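Long-range contact in HcgC (Methanococcus maripaludis S2, PDB 5O4J), which probably methylates a pyridinol ring carbon with S-adenosylmethionine as donor, a step in making the iron-guanylylpyridinol cofactor of [Fe]-hydrogenase: residues V133-S145 against T165-T177. Numbering follows the deposited sequence. Where two conformers were deposited one is given.
Sequences VEDPKGNHDKGIS and TYRSSKFSKTSGT. With LI (lithium ion), chain I; SAH (S-adenosyl-L-homocysteine), chain E; PJL ((3~{E})-3-[(~{E})-3-oxidanylprop-2-enoyl]iminopropanoic acid), chain H; SO4 (sulfate ion), chain F.
Tyr166 CE1 lies 3.7 Å from Gly138 O where, in a Rossmann-like sheet, the loop between strand 130-134 and helix 142-147 of a beta-alpha-beta unit packs on the end of strand 159-167 and the loop that follows it. The Tyr166 hydroxyl is linked to Asp135 OD2 and Lys137 O through one water. Asn139 CB sits over one face of the Phe171 ring, a CH-pi contact 3.9 Å from CB to the ring centroid, and the ring edge meets His140 O. Ser172 and Asn139 grip each other twice. Asn139 N gives a nearly straight bond to Ser172 O, and Ser172 N donates to Asn139 OD1 at 2.9 Å. Asn139 ND2 binds a sulfate, which also bonds Asn139 of the second subunit. Lys173, bent at chi2 (-73°), brings NZ 2.9 Å from Asp141 OD2, above the carboxylate plane. NZ also donates to carbonyls of the third subunit, including Val198 O. Asp141 OD1 caps helix 142-147 through Ile144 N; an alanine here would probably leave the Lys173 ammonium without its carboxylate and the helix start uncapped. Thr174 and Pro136 border the PJL pocket. Ser175 N bonds Pro136 O, and Ser175 OG, set between its backbone N and carbonyl carbon (chi1 58°), is turned to Asp135 O and donates to it at 2.6 Å. Thr177 N donates to SAH OXT at 2.8 Å.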
loop_
_atom_site.group_PDB
_atom_site.type_symbol
_atom_site.label_atom_id
_atom_site.label_comp_id
_atom_site.label_asym_id
_atom_site.label_seq_id
_atom_site.Cartn_x
_atom_site.Cartn_y
_atom_site.Cartn_z
ATOM N N VAL A 133 31.535 8.600 7.172
ATOM C CA VAL A 133 30.418 9.531 7.293
ATOM C C VAL A 133 29.138 8.755 7.030
ATOM O O VAL A 133 29.031 8.051 6.020
ATOM C CB VAL A 133 30.542 10.714 6.314
ATOM C CG1 VAL A 133 29.311 11.642 6.388
ATOM C CG2 VAL A 133 31.807 11.500 6.582
ATOM N N GLU A 134 28.171 8.858 7.941
ATOM C CA GLU A 134 26.896 8.210 7.711
ATOM C C GLU A 134 26.074 9.045 6.743
ATOM O O GLU A 134 25.894 10.249 6.946
ATOM C CB GLU A 134 26.126 7.997 9.016
ATOM C CG GLU A 134 24.829 7.231 8.780
ATOM C CD GLU A 134 24.139 6.800 10.050
ATOM O OE1 GLU A 134 24.469 7.340 11.125
ATOM O OE2 GLU A 134 23.267 5.915 9.955
ATOM N N ASP A 135 25.619 8.409 5.663
ATOM C CA ASP A 135 24.730 9.048 4.694
ATOM C C ASP A 135 23.299 8.967 5.225
ATOM O O ASP A 135 22.742 7.863 5.337
ATOM C CB ASP A 135 24.869 8.354 3.339
ATOM C CG ASP A 135 23.945 8.918 2.273
ATOM O OD1 ASP A 135 23.232 9.912 2.526
ATOM O OD2 ASP A 135 23.945 8.346 1.156
ATOM N N PRO A 136 22.677 10.102 5.577
ATOM C CA PRO A 136 21.305 10.056 6.108
ATOM C C PRO A 136 20.251 9.809 5.044
ATOM O O PRO A 136 19.108 9.481 5.388
ATOM C CB PRO A 136 21.127 11.445 6.732
ATOM C CG PRO A 136 21.953 12.321 5.873
ATOM C CD PRO A 136 23.170 11.491 5.490
ATOM N N LYS A 137 20.585 9.976 3.769
ATOM C CA LYS A 137 19.609 9.760 2.715
ATOM C C LYS A 137 19.193 8.301 2.675
ATOM O O LYS A 137 20.040 7.404 2.710
ATOM C CB LYS A 137 20.186 10.161 1.366
ATOM C CG LYS A 137 20.539 11.632 1.263
ATOM C CD LYS A 137 20.923 12.010 -0.171
ATOM C CE LYS A 137 22.094 11.186 -0.703
ATOM N NZ LYS A 137 23.326 11.342 0.113
ATOM N N GLY A 138 17.892 8.075 2.587
ATOM C CA GLY A 138 17.343 6.762 2.329
ATOM C C GLY A 138 17.015 6.641 0.857
ATOM O O GLY A 138 17.871 6.911 0.005
ATOM N N ASN A 139 15.776 6.282 0.540
ATOM C CA ASN A 139 15.317 6.249 -0.839
ATOM C C ASN A 139 14.954 7.672 -1.276
ATOM O O ASN A 139 15.162 8.637 -0.536
ATOM C CB ASN A 139 14.175 5.243 -0.964
ATOM C CG ASN A 139 14.551 3.867 -0.399
ATOM O OD1 ASN A 139 13.844 3.314 0.442
ATOM N ND2 ASN A 139 15.689 3.319 -0.857
ATOM N N HIS A 140 14.466 7.842 -2.505
ATOM C CA HIS A 140 14.567 9.160 -3.121
ATOM C C HIS A 140 13.522 10.145 -2.612
ATOM O O HIS A 140 12.315 9.879 -2.638
ATOM C CB HIS A 140 14.482 9.102 -4.643
ATOM C CG HIS A 140 14.890 10.395 -5.280
ATOM N ND1 HIS A 140 16.125 10.960 -5.057
ATOM C CD2 HIS A 140 14.216 11.260 -6.073
ATOM C CE1 HIS A 140 16.208 12.104 -5.711
ATOM N NE2 HIS A 140 15.063 12.308 -6.338
ATOM N N ASP A 141 14.003 11.326 -2.241
ATOM C CA ASP A 141 13.170 12.447 -1.836
ATOM C C ASP A 141 13.953 13.707 -2.170
ATOM O O ASP A 141 15.082 13.868 -1.699
ATOM C CB ASP A 141 12.849 12.372 -0.348
ATOM C CG ASP A 141 12.037 13.560 0.141
ATOM O OD1 ASP A 141 12.637 14.607 0.472
ATOM O OD2 ASP A 141 10.799 13.432 0.214
ATOM N N LYS A 142 13.366 14.593 -2.979
ATOM C CA LYS A 142 14.092 15.778 -3.430
ATOM C C LYS A 142 14.463 16.687 -2.267
ATOM O O LYS A 142 15.594 17.184 -2.199
ATOM C CB LYS A 142 13.255 16.540 -4.456
ATOM C CG LYS A 142 13.054 15.792 -5.762
ATOM C CD LYS A 142 12.173 16.575 -6.725
ATOM C CE LYS A 142 12.111 15.925 -8.098
ATOM N NZ LYS A 142 10.715 15.616 -8.517
ATOM N N GLY A 143 13.529 16.915 -1.338
ATOM C CA GLY A 143 13.794 17.834 -0.241
ATOM C C GLY A 143 14.946 17.378 0.636
ATOM O O GLY A 143 15.789 18.182 1.050
ATOM N N ILE A 144 15.003 16.078 0.925
ATOM C CA ILE A 144 16.099 15.549 1.728
ATOM C C ILE A 144 17.401 15.568 0.939
ATOM O O ILE A 144 18.466 15.884 1.488
ATOM C CB ILE A 144 15.740 14.139 2.223
ATOM C CG1 ILE A 144 14.602 14.250 3.243
ATOM C CG2 ILE A 144 16.951 13.426 2.813
ATOM C CD1 ILE A 144 13.938 12.931 3.579
ATOM N N SER A 145 17.347 15.218 -0.349
ATOM C CA SER A 145 18.548 15.270 -1.177
ATOM C C SER A 145 19.139 16.672 -1.197
ATOM O O SER A 145 20.366 16.836 -1.194
ATOM C CB SER A 145 18.232 14.818 -2.602
ATOM O OG SER A 145 18.105 13.409 -2.671
ATOM N N THR A 165 22.244 2.724 4.944
ATOM C CA THR A 165 21.312 1.770 5.527
ATOM C C THR A 165 19.963 1.923 4.846
ATOM O O THR A 165 19.371 3.009 4.865
ATOM C CB THR A 165 21.182 1.964 7.044
ATOM O OG1 THR A 165 22.480 1.992 7.656
ATOM C CG2 THR A 165 20.391 0.821 7.645
ATOM N N TYR A 166 19.474 0.824 4.272
ATOM C CA TYR A 166 18.206 0.800 3.562
ATOM C C TYR A 166 17.400 -0.411 4.006
ATOM O O TYR A 166 17.911 -1.335 4.650
ATOM C CB TYR A 166 18.395 0.726 2.044
ATOM C CG TYR A 166 19.363 1.734 1.487
ATOM C CD1 TYR A 166 19.066 3.088 1.490
ATOM C CD2 TYR A 166 20.575 1.328 0.935
ATOM C CE1 TYR A 166 19.960 4.013 0.969
ATOM C CE2 TYR A 166 21.466 2.244 0.412
ATOM C CZ TYR A 166 21.162 3.574 0.430
ATOM O OH TYR A 166 22.065 4.475 -0.102
ATOM N N ARG A 167 16.135 -0.417 3.618
ATOM C CA ARG A 167 15.281 -1.583 3.791
ATOM C C ARG A 167 15.106 -2.270 2.438
ATOM O O ARG A 167 14.672 -1.646 1.461
ATOM C CB ARG A 167 13.930 -1.181 4.385
ATOM C CG ARG A 167 14.057 -0.510 5.747
ATOM C CD ARG A 167 12.718 -0.470 6.488
ATOM N NE ARG A 167 11.758 0.365 5.781
ATOM C CZ ARG A 167 10.470 0.087 5.614
ATOM N NH1 ARG A 167 9.698 0.939 4.963
ATOM N NH2 ARG A 167 9.951 -1.032 6.086
ATOM N N SER A 168 15.468 -3.549 2.366
ATOM C CA SER A 168 15.273 -4.299 1.137
ATOM C C SER A 168 13.790 -4.348 0.788
ATOM O O SER A 168 12.956 -4.685 1.627
ATOM C CB SER A 168 15.834 -5.714 1.296
ATOM O OG SER A 168 15.026 -6.478 2.172
ATOM N N SER A 169 13.463 -3.970 -0.446
ATOM C CA SER A 169 12.125 -4.001 -1.036
ATOM C C SER A 169 11.140 -2.985 -0.469
ATOM O O SER A 169 9.978 -2.998 -0.880
ATOM C CB SER A 169 11.476 -5.387 -0.922
ATOM O OG SER A 169 12.191 -6.322 -1.703
ATOM N N LYS A 170 11.543 -2.116 0.456
ATOM C CA LYS A 170 10.610 -1.202 1.097
ATOM C C LYS A 170 11.162 0.214 1.072
ATOM O O LYS A 170 12.377 0.422 1.074
ATOM C CB LYS A 170 10.334 -1.613 2.555
ATOM C CG LYS A 170 9.684 -2.977 2.687
ATOM C CD LYS A 170 8.258 -2.945 2.193
ATOM C CE LYS A 170 7.473 -4.146 2.701
ATOM N NZ LYS A 170 6.043 -4.083 2.289
ATOM N N PHE A 171 10.259 1.189 1.102
ATOM C CA PHE A 171 10.644 2.596 1.011
ATOM C C PHE A 171 10.812 3.218 2.398
ATOM O O PHE A 171 9.890 3.179 3.218
ATOM C CB PHE A 171 9.598 3.391 0.228
ATOM C CG PHE A 171 10.029 4.805 -0.073
ATOM C CD1 PHE A 171 9.899 5.797 0.885
ATOM C CD2 PHE A 171 10.575 5.139 -1.293
ATOM C CE1 PHE A 171 10.295 7.091 0.626
ATOM C CE2 PHE A 171 10.981 6.429 -1.555
ATOM C CZ PHE A 171 10.847 7.409 -0.593
ATOM N N SER A 172 11.952 3.875 2.615
ATOM C CA SER A 172 12.195 4.696 3.789
ATOM C C SER A 172 12.881 5.979 3.358
ATOM O O SER A 172 13.727 5.963 2.462
ATOM C CB SER A 172 13.059 3.967 4.832
ATOM O OG SER A 172 12.275 3.034 5.575
ATOM N N LYS A 173 12.511 7.089 4.004
ATOM C CA LYS A 173 13.001 8.400 3.577
ATOM C C LYS A 173 14.429 8.663 4.030
ATOM O O LYS A 173 15.139 9.455 3.398
ATOM C CB LYS A 173 12.076 9.495 4.106
ATOM C CG LYS A 173 10.742 9.578 3.403
ATOM C CD LYS A 173 10.897 10.168 2.022
ATOM C CE LYS A 173 9.560 10.591 1.449
ATOM N NZ LYS A 173 9.183 11.905 2.028
ATOM N N THR A 174 14.858 8.053 5.129
ATOM C CA THR A 174 16.209 8.240 5.625
ATOM C C THR A 174 16.726 6.897 6.114
ATOM O O THR A 174 15.984 5.916 6.229
ATOM C CB THR A 174 16.335 9.276 6.766
ATOM O OG1 THR A 174 16.070 8.659 8.031
ATOM C CG2 THR A 174 15.411 10.478 6.571
ATOM N N SER A 175 18.016 6.895 6.413
ATOM C CA SER A 175 18.724 5.785 7.031
ATOM C C SER A 175 18.781 5.906 8.540
ATOM O O SER A 175 19.471 5.102 9.186
ATOM C CB SER A 175 20.150 5.749 6.494
ATOM O OG SER A 175 20.756 6.995 6.781
ATOM N N GLY A 176 18.149 6.934 9.101
ATOM C CA GLY A 176 18.217 7.135 10.538
ATOM C C GLY A 176 17.591 5.967 11.279
ATOM O O GLY A 176 16.595 5.385 10.841
ATOM N N THR A 177 18.186 5.622 12.421
ATOM C CA THR A 177 17.660 4.518 13.222
ATOM C C THR A 177 16.184 4.723 13.546
ATOM O O THR A 177 15.376 3.809 13.377
ATOM C CB THR A 177 18.496 4.366 14.488
ATOM O OG1 THR A 177 19.871 4.183 14.111
ATOM C CG2 THR A 177 18.056 3.171 15.318
HETATM LI LI LI I . 14.579 -7.171 -1.923
HETATM N N SAH E . 22.027 9.034 11.929
HETATM C CA SAH E . 21.708 8.836 13.375
HETATM C CB SAH E . 20.845 9.994 13.871
HETATM C CG SAH E . 21.680 11.248 14.123
HETATM S SD SAH E . 20.714 12.557 14.835
HETATM C C SAH E . 20.968 7.551 13.613
HETATM O O SAH E . 20.613 7.270 14.785
HETATM O OXT SAH E . 20.727 6.834 12.633
HETATM C "C5'" SAH E . 21.944 13.802 15.092
HETATM C "C4'" SAH E . 22.792 13.563 16.336
HETATM O "O4'" SAH E . 24.015 14.298 16.197
HETATM C "C3'" SAH E . 22.123 14.110 17.581
HETATM O "O3'" SAH E . 22.533 13.385 18.752
HETATM C "C2'" SAH E . 22.621 15.535 17.594
HETATM O "O2'" SAH E . 22.540 16.181 18.868
HETATM C "C1'" SAH E . 24.055 15.362 17.152
HETATM N N9 SAH E . 24.619 16.534 16.464
HETATM C C8 SAH E . 23.988 17.337 15.578
HETATM N N7 SAH E . 24.848 18.287 15.132
HETATM C C5 SAH E . 26.037 18.065 15.727
HETATM C C6 SAH E . 27.374 18.687 15.694
HETATM N N6 SAH E . 27.601 19.768 14.914
HETATM N N1 SAH E . 28.336 18.147 16.468
HETATM C C2 SAH E . 28.124 17.070 17.240
HETATM N N3 SAH E . 26.934 16.452 17.325
HETATM C C4 SAH E . 25.883 16.906 16.600
HETATM O O14 PJL H . 16.694 10.268 13.236
HETATM C C12 PJL H . 16.085 10.046 12.144
HETATM O O13 PJL H . 15.729 8.916 11.757
HETATM C C10 PJL H . 15.721 11.156 11.181
HETATM C C4 PJL H . 16.751 12.252 11.120
HETATM N N5 PJL H . 16.759 13.200 11.950
HETATM C C6 PJL H . 17.650 14.210 11.918
HETATM O O8 PJL H . 17.364 15.316 12.352
HETATM C C7 PJL H . 19.008 14.031 11.347
HETATM C C2 PJL H . 19.393 12.873 10.818
HETATM O O1 PJL H . 20.580 12.677 10.292
HETATM S S SO4 F . 18.469 4.771 -3.381
HETATM O O1 SO4 F . 19.392 4.566 -2.245
HETATM O O2 SO4 F . 18.430 6.211 -3.735
HETATM O O3 SO4 F . 17.121 4.324 -2.976
HETATM O O4 SO4 F . 18.930 3.981 -4.544
HETATM O O HOH W 1 23.342 4.684 7.450
HETATM O O HOH W 2 22.034 5.612 3.747
HETATM O O HOH W 3 21.625 7.055 0.433
HETATM O O HOH W 4 16.140 10.340 1.164
HETATM O O HOH W 5 14.992 0.598 -0.163
HETATM O O HOH W 6 15.302 2.184 2.763
HETATM O O HOH W 7 16.570 -8.172 -1.147
#